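Pyoverdine biosynthesis protein PvcB (Pseudomonas aeruginosa, PDB 4YLM) catalyses the iron- and 2-oxoglutarate-dependent oxidation of tyrosine isonitrile in the biosynthesis of paerucumarin, a cyclized isocyano derivative of tyrosine. Local coordinates at residues P25-P33 with W47-L57. Residues are numbered along the deposited sequence; the frame is centred on the assembly and turned at random.
Sequences PRFGLLLEP and WLKGLARSHHL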
ATOM      1  N   PRO A  25     -22.144 -10.059   7.130  1.00 28.41           N
ATOM      2  CA  PRO A  25     -22.349 -10.064   5.680  1.00 27.80           C
ATOM      3  C   PRO A  25     -21.048 -10.333   4.939  1.00 27.37           C
ATOM      4  O   PRO A  25     -19.997 -10.453   5.567  1.00 27.77           O
ATOM      5  CB  PRO A  25     -22.805  -8.639   5.398  1.00 27.14           C
ATOM      6  CG  PRO A  25     -22.042  -7.823   6.447  1.00 29.65           C
ATOM      7  CD  PRO A  25     -22.067  -8.694   7.686  1.00 29.45           C
ATOM      8  N   ARG A  26     -21.129 -10.384   3.614  1.00 24.28           N
ATOM      9  CA  ARG A  26     -19.984 -10.727   2.775  1.00 28.84           C
ATOM     10  C   ARG A  26     -19.156  -9.502   2.354  1.00 25.56           C
ATOM     11  O   ARG A  26     -18.766  -9.369   1.187  1.00 25.52           O
ATOM     12  CB  ARG A  26     -20.475 -11.489   1.546  1.00 29.11           C
ATOM     13  CG  ARG A  26     -20.832 -12.932   1.860  1.00 36.45           C
ATOM     14  CD  ARG A  26     -21.584 -13.556   0.712  1.00 45.38           C
ATOM     15  NE  ARG A  26     -21.412 -15.007   0.620  1.00 53.68           N
ATOM     16  CZ  ARG A  26     -21.723 -15.872   1.582  1.00 53.32           C
ATOM     17  NH1 ARG A  26     -22.213 -15.445   2.743  1.00 57.03           N
ATOM     18  NH2 ARG A  26     -21.546 -17.171   1.384  1.00 45.10           N
ATOM     19  N   PHE A  27     -18.910  -8.614   3.312  1.00 25.27           N
ATOM     20  CA  PHE A  27     -18.087  -7.428   3.087  1.00 24.67           C
ATOM     21  C   PHE A  27     -17.884  -6.738   4.417  1.00 24.01           C
ATOM     22  O   PHE A  27     -18.437  -7.165   5.437  1.00 24.41           O
ATOM     23  CB  PHE A  27     -18.728  -6.467   2.064  1.00 22.66           C
ATOM     24  CG  PHE A  27     -19.940  -5.699   2.587  1.00 22.84           C
ATOM     25  CD1 PHE A  27     -21.178  -6.314   2.698  1.00 24.27           C
ATOM     26  CD2 PHE A  27     -19.838  -4.351   2.913  1.00 19.62           C
ATOM     27  CE1 PHE A  27     -22.293  -5.602   3.159  1.00 24.58           C
ATOM     28  CE2 PHE A  27     -20.945  -3.631   3.364  1.00 25.69           C
ATOM     29  CZ  PHE A  27     -22.175  -4.263   3.487  1.00 25.52           C
ATOM     30  N   GLY A  28     -17.088  -5.673   4.419  1.00 21.41           N
ATOM     31  CA  GLY A  28     -16.939  -4.877   5.622  1.00 19.51           C
ATOM     32  C   GLY A  28     -15.778  -5.341   6.483  1.00 22.69           C
ATOM     33  O   GLY A  28     -15.465  -6.523   6.529  1.00 21.88           O
ATOM     34  N   LEU A  29     -15.151  -4.404   7.182  1.00 20.74           N
ATOM     35  CA  LEU A  29     -14.022  -4.724   8.045  1.00 20.62           C
ATOM     36  C   LEU A  29     -14.050  -3.815   9.259  1.00 19.93           C
ATOM     37  O   LEU A  29     -14.343  -2.630   9.139  1.00 20.89           O
ATOM     38  CB  LEU A  29     -12.709  -4.548   7.268  1.00 18.85           C
ATOM     39  CG  LEU A  29     -11.404  -4.943   7.968  1.00 25.37           C
ATOM     40  CD1 LEU A  29     -11.343  -6.468   8.080  1.00 24.99           C
ATOM     41  CD2 LEU A  29     -10.198  -4.421   7.173  1.00 23.56           C
ATOM     42  N   LEU A  30     -13.796  -4.376  10.439  1.00 21.61           N
ATOM     43  CA  LEU A  30     -13.717  -3.594  11.658  1.00 20.05           C
ATOM     44  C   LEU A  30     -12.251  -3.386  11.980  1.00 23.54           C
ATOM     45  O   LEU A  30     -11.481  -4.347  12.002  1.00 22.06           O
ATOM     46  CB  LEU A  30     -14.393  -4.319  12.833  1.00 23.50           C
ATOM     47  CG  LEU A  30     -14.206  -3.727  14.240  1.00 27.28           C
ATOM     48  CD1 LEU A  30     -14.818  -2.312  14.362  1.00 23.18           C
ATOM     49  CD2 LEU A  30     -14.770  -4.645  15.346  1.00 26.01           C
ATOM     50  N   LEU A  31     -11.871  -2.139  12.247  1.00 18.60           N
ATOM     51  CA  LEU A  31     -10.499  -1.831  12.673  1.00 21.43           C
ATOM     52  C   LEU A  31     -10.549  -1.216  14.053  1.00 21.22           C
ATOM     53  O   LEU A  31     -11.376  -0.347  14.315  1.00 21.35           O
ATOM     54  CB  LEU A  31      -9.843  -0.828  11.730  1.00 18.01           C
ATOM     55  CG  LEU A  31      -9.603  -1.250  10.278  1.00 22.89           C
ATOM     56  CD1 LEU A  31     -10.867  -1.050   9.494  1.00 25.12           C
ATOM     57  CD2 LEU A  31      -8.469  -0.409   9.684  1.00 23.46           C
ATOM     58  N   GLU A  32      -9.647  -1.648  14.926  1.00 21.10           N
ATOM     59  CA  GLU A  32      -9.590  -1.084  16.262  1.00 23.05           C
ATOM     60  C   GLU A  32      -8.147  -0.775  16.620  1.00 21.42           C
ATOM     61  O   GLU A  32      -7.226  -1.407  16.105  1.00 22.58           O
ATOM     62  CB  GLU A  32     -10.220  -2.045  17.278  1.00 24.70           C
ATOM     63  CG  GLU A  32     -11.678  -2.368  16.974  1.00 23.78           C
ATOM     64  CD  GLU A  32     -12.208  -3.471  17.880  1.00 32.63           C
ATOM     65  OE1 GLU A  32     -12.846  -3.135  18.896  1.00 34.68           O
ATOM     66  OE2 GLU A  32     -11.946  -4.667  17.600  1.00 32.78           O
ATOM     67  N   PRO A  33      -7.946   0.207  17.508  1.00 22.74           N
ATOM     68  CA  PRO A  33      -6.605   0.730  17.793  1.00 22.24           C
ATOM     69  C   PRO A  33      -5.636  -0.306  18.359  1.00 24.80           C
ATOM     70  O   PRO A  33      -6.015  -1.137  19.181  1.00 25.03           O
ATOM     71  CB  PRO A  33      -6.874   1.859  18.811  1.00 24.94           C
ATOM     72  CG  PRO A  33      -8.269   1.592  19.356  1.00 23.20           C
ATOM     73  CD  PRO A  33      -9.005   0.931  18.239  1.00 23.67           C
ATOM     74  N   TRP A  47      -3.141   3.010   2.711  1.00 19.73           N
ATOM     75  CA  TRP A  47      -3.486   1.664   3.131  1.00 19.98           C
ATOM     76  C   TRP A  47      -5.004   1.534   3.374  1.00 19.16           C
ATOM     77  O   TRP A  47      -5.629   0.561   2.948  1.00 19.62           O
ATOM     78  CB  TRP A  47      -2.698   1.323   4.393  1.00 18.20           C
ATOM     79  CG  TRP A  47      -3.008   0.003   4.994  1.00 20.02           C
ATOM     80  CD1 TRP A  47      -2.661  -1.230   4.507  1.00 19.68           C
ATOM     81  CD2 TRP A  47      -3.689  -0.228   6.231  1.00 20.73           C
ATOM     82  NE1 TRP A  47      -3.082  -2.205   5.374  1.00 20.65           N
ATOM     83  CE2 TRP A  47      -3.727  -1.619   6.431  1.00 20.72           C
ATOM     84  CE3 TRP A  47      -4.262   0.610   7.194  1.00 24.49           C
ATOM     85  CZ2 TRP A  47      -4.322  -2.198   7.555  1.00 25.20           C
ATOM     86  CZ3 TRP A  47      -4.857   0.032   8.317  1.00 22.15           C
ATOM     87  CH2 TRP A  47      -4.883  -1.363   8.478  1.00 19.85           C
ATOM     88  N   LEU A  48      -5.587   2.511   4.058  1.00 16.96           N
ATOM     89  CA  LEU A  48      -7.024   2.502   4.317  1.00 20.52           C
ATOM     90  C   LEU A  48      -7.805   2.487   3.011  1.00 18.12           C
ATOM     91  O   LEU A  48      -8.803   1.798   2.891  1.00 20.64           O
ATOM     92  CB  LEU A  48      -7.439   3.723   5.144  1.00 18.91           C
ATOM     93  CG  LEU A  48      -7.001   3.705   6.603  1.00 24.19           C
ATOM     94  CD1 LEU A  48      -7.343   5.042   7.279  1.00 23.60           C
ATOM     95  CD2 LEU A  48      -7.673   2.520   7.307  1.00 20.57           C
ATOM     96  N   LYS A  49      -7.341   3.255   2.032  1.00 18.40           N
ATOM     97  CA  LYS A  49      -8.004   3.334   0.732  1.00 21.31           C
ATOM     98  C   LYS A  49      -8.004   1.965   0.022  1.00 21.92           C
ATOM     99  O   LYS A  49      -9.004   1.567  -0.588  1.00 19.66           O
ATOM    100  CB  LYS A  49      -7.278   4.366  -0.135  1.00 27.89           C
ATOM    101  CG  LYS A  49      -8.176   5.233  -0.975  1.00 37.51           C
ATOM    102  CD  LYS A  49      -7.377   6.261  -1.789  1.00 39.82           C
ATOM    103  CE  LYS A  49      -6.665   7.280  -0.897  1.00 38.02           C
ATOM    104  NZ  LYS A  49      -6.036   8.345  -1.736  1.00 32.23           N
ATOM    105  N   GLY A  50      -6.877   1.260   0.101  1.00 20.39           N
ATOM    106  CA  GLY A  50      -6.789  -0.102  -0.405  1.00 20.13           C
ATOM    107  C   GLY A  50      -7.812  -1.026   0.249  1.00 20.29           C
ATOM    108  O   GLY A  50      -8.523  -1.759  -0.440  1.00 19.63           O
ATOM    109  N   LEU A  51      -7.888  -0.995   1.578  1.00 18.82           N
ATOM    110  CA  LEU A  51      -8.857  -1.818   2.302  1.00 20.68           C
ATOM    111  C   LEU A  51     -10.303  -1.442   1.950  1.00 20.82           C
ATOM    112  O   LEU A  51     -11.148  -2.318   1.801  1.00 20.15           O
ATOM    113  CB  LEU A  51      -8.655  -1.705   3.817  1.00 17.92           C
ATOM    114  CG  LEU A  51      -7.321  -2.204   4.389  1.00 22.55           C
ATOM    115  CD1 LEU A  51      -7.224  -1.883   5.884  1.00 22.96           C
ATOM    116  CD2 LEU A  51      -7.121  -3.699   4.113  1.00 20.11           C
ATOM    117  N   ALA A  52     -10.581  -0.144   1.829  1.00 17.70           N
ATOM    118  CA  ALA A  52     -11.923   0.302   1.475  1.00 20.15           C
ATOM    119  C   ALA A  52     -12.318  -0.221   0.103  1.00 20.43           C
ATOM    120  O   ALA A  52     -13.477  -0.557  -0.139  1.00 18.86           O
ATOM    121  CB  ALA A  52     -12.031   1.841   1.524  1.00 18.92           C
ATOM    122  N   ARG A  53     -11.356  -0.300  -0.804  1.00 16.44           N
ATOM    123  CA  ARG A  53     -11.670  -0.778  -2.141  1.00 18.25           C
ATOM    124  C   ARG A  53     -11.988  -2.280  -2.212  1.00 21.69           C
ATOM    125  O   ARG A  53     -12.748  -2.711  -3.080  1.00 20.75           O
ATOM    126  CB  ARG A  53     -10.555  -0.403  -3.113  1.00 18.93           C
ATOM    127  CG  ARG A  53     -10.627   1.056  -3.506  1.00 20.02           C
ATOM    128  CD  ARG A  53      -9.347   1.530  -4.175  1.00 23.06           C
ATOM    129  NE  ARG A  53      -9.511   2.882  -4.696  1.00 24.05           N
ATOM    130  CZ  ARG A  53      -8.524   3.769  -4.768  1.00 30.24           C
ATOM    131  NH1 ARG A  53      -7.306   3.439  -4.350  1.00 26.39           N
ATOM    132  NH2 ARG A  53      -8.760   4.983  -5.248  1.00 29.15           N
ATOM    133  N   SER A  54     -11.411  -3.074  -1.312  1.00 18.96           N
ATOM    134  CA  SER A  54     -11.614  -4.532  -1.376  1.00 22.63           C
ATOM    135  C   SER A  54     -12.660  -5.027  -0.370  1.00 20.35           C
ATOM    136  O   SER A  54     -13.374  -5.994  -0.633  1.00 21.85           O
ATOM    137  CB  SER A  54     -10.293  -5.262  -1.136  1.00 19.32           C
ATOM    138  OG  SER A  54      -9.800  -4.907   0.155  1.00 20.44           O
ATOM    139  N   HIS A  55     -12.748  -4.358   0.778  1.00 20.01           N
ATOM    140  CA  HIS A  55     -13.729  -4.715   1.792  1.00 20.57           C
ATOM    141  C   HIS A  55     -14.994  -3.848   1.679  1.00 24.27           C
ATOM    142  O   HIS A  55     -16.011  -4.171   2.287  1.00 21.76           O
ATOM    143  CB  HIS A  55     -13.144  -4.554   3.193  1.00 21.64           C
ATOM    144  CG  HIS A  55     -12.007  -5.486   3.500  1.00 23.68           C
ATOM    145  ND1 HIS A  55     -12.200  -6.799   3.875  1.00 21.02           N
ATOM    146  CD2 HIS A  55     -10.668  -5.279   3.532  1.00 21.83           C
ATOM    147  CE1 HIS A  55     -11.029  -7.363   4.112  1.00 23.88           C
ATOM    148  NE2 HIS A  55     -10.081  -6.466   3.900  1.00 20.02           N
ATOM    149  N   HIS A  56     -14.897  -2.735   0.945  1.00 23.34           N
ATOM    150  CA  HIS A  56     -16.033  -1.839   0.629  1.00 21.59           C
ATOM    151  C   HIS A  56     -16.567  -0.966   1.757  1.00 18.32           C
ATOM    152  O   HIS A  56     -17.105   0.115   1.508  1.00 24.97           O
ATOM    153  CB  HIS A  56     -17.181  -2.607  -0.064  1.00 19.87           C
ATOM    154  CG  HIS A  56     -16.715  -3.439  -1.216  1.00 20.50           C
ATOM    155  ND1 HIS A  56     -15.984  -2.913  -2.260  1.00 22.60           N
ATOM    156  CD2 HIS A  56     -16.850  -4.764  -1.479  1.00 23.55           C
ATOM    157  CE1 HIS A  56     -15.694  -3.875  -3.121  1.00 24.95           C
ATOM    158  NE2 HIS A  56     -16.205  -5.008  -2.670  1.00 23.31           N
ATOM    159  N   LEU A  57     -16.437  -1.420   2.994  1.00 18.58           N
ATOM    160  CA  LEU A  57     -16.916  -0.649   4.135  1.00 18.06           C
ATOM    161  C   LEU A  57     -15.974  -0.842   5.314  1.00 20.80           C
ATOM    162  O   LEU A  57     -15.813  -1.958   5.806  1.00 24.49           O
ATOM    163  CB  LEU A  57     -18.345  -1.088   4.530  1.00 19.45           C
ATOM    164  CG  LEU A  57     -19.038  -0.264   5.625  1.00 24.74           C
ATOM    165  CD1 LEU A  57     -19.174   1.207   5.215  1.00 24.41           C
ATOM    166  CD2 LEU A  57     -20.424  -0.836   5.989  1.00 24.44           C
TER
HETATM  167  O   HOH W   1     -14.682  -7.998   4.178  1.00 26.87           O
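Leu29 lies over one face of the His55 imidazole, its CD2 methyl in a CH-pi contact 4.0 Å from the ring centroid and shifted toward the rim on the side of CD2 and NE2. At the imidazole edge, in the ring plane, a water bound to His55 ND1 donates a hydrogen bond to Gly28 O. His55 NE2 is hydrogen-bonded to Asp9 O of the second subunit; with partners at both nitrogens the ring's rotation is restrained. The Phe27 ring, in contrast, offers its edge: His55 O lies there in plane, and Leu57 CB approaches CE2 of Phe27 to 3.8 Å. Farther along, Leu51 CD1 sits over the rim of one face of the Trp47 indole, while Leu31 CD2 meets that ring obliquely, 3.9 Å from Trp47 CZ3. With CG of Leu31 anti to its carbonyl carbon (chi1 -64°) and chi2 at 83°, the same methyl also reaches Leu48 CD2 at 3.9 Å. These contacts belong to a beta-alpha-beta unit in which strand 29-33 and strand 57-60 pair in parallel and helix 45-55 forms the connection; the axis of residues 47-55 runs at 153° to strand 29-33, roughly antiparallel. His56, with positive phi, turns the chain from the helix into the second strand; its ND1 bonds to Asp255. At this turn Gly28 N donates to His55 O at 2.8 Å, and Leu29 N donates to Leu57 O at 2.9 Å. Leu57 O also receives a CA-H...O contact from Gly28 CA at 3.1 Å. The Leu57 side chain is about 8 Å from that of His261, a probable ligand of the catalytic iron, which would place this end of the unit near the catalytic centre.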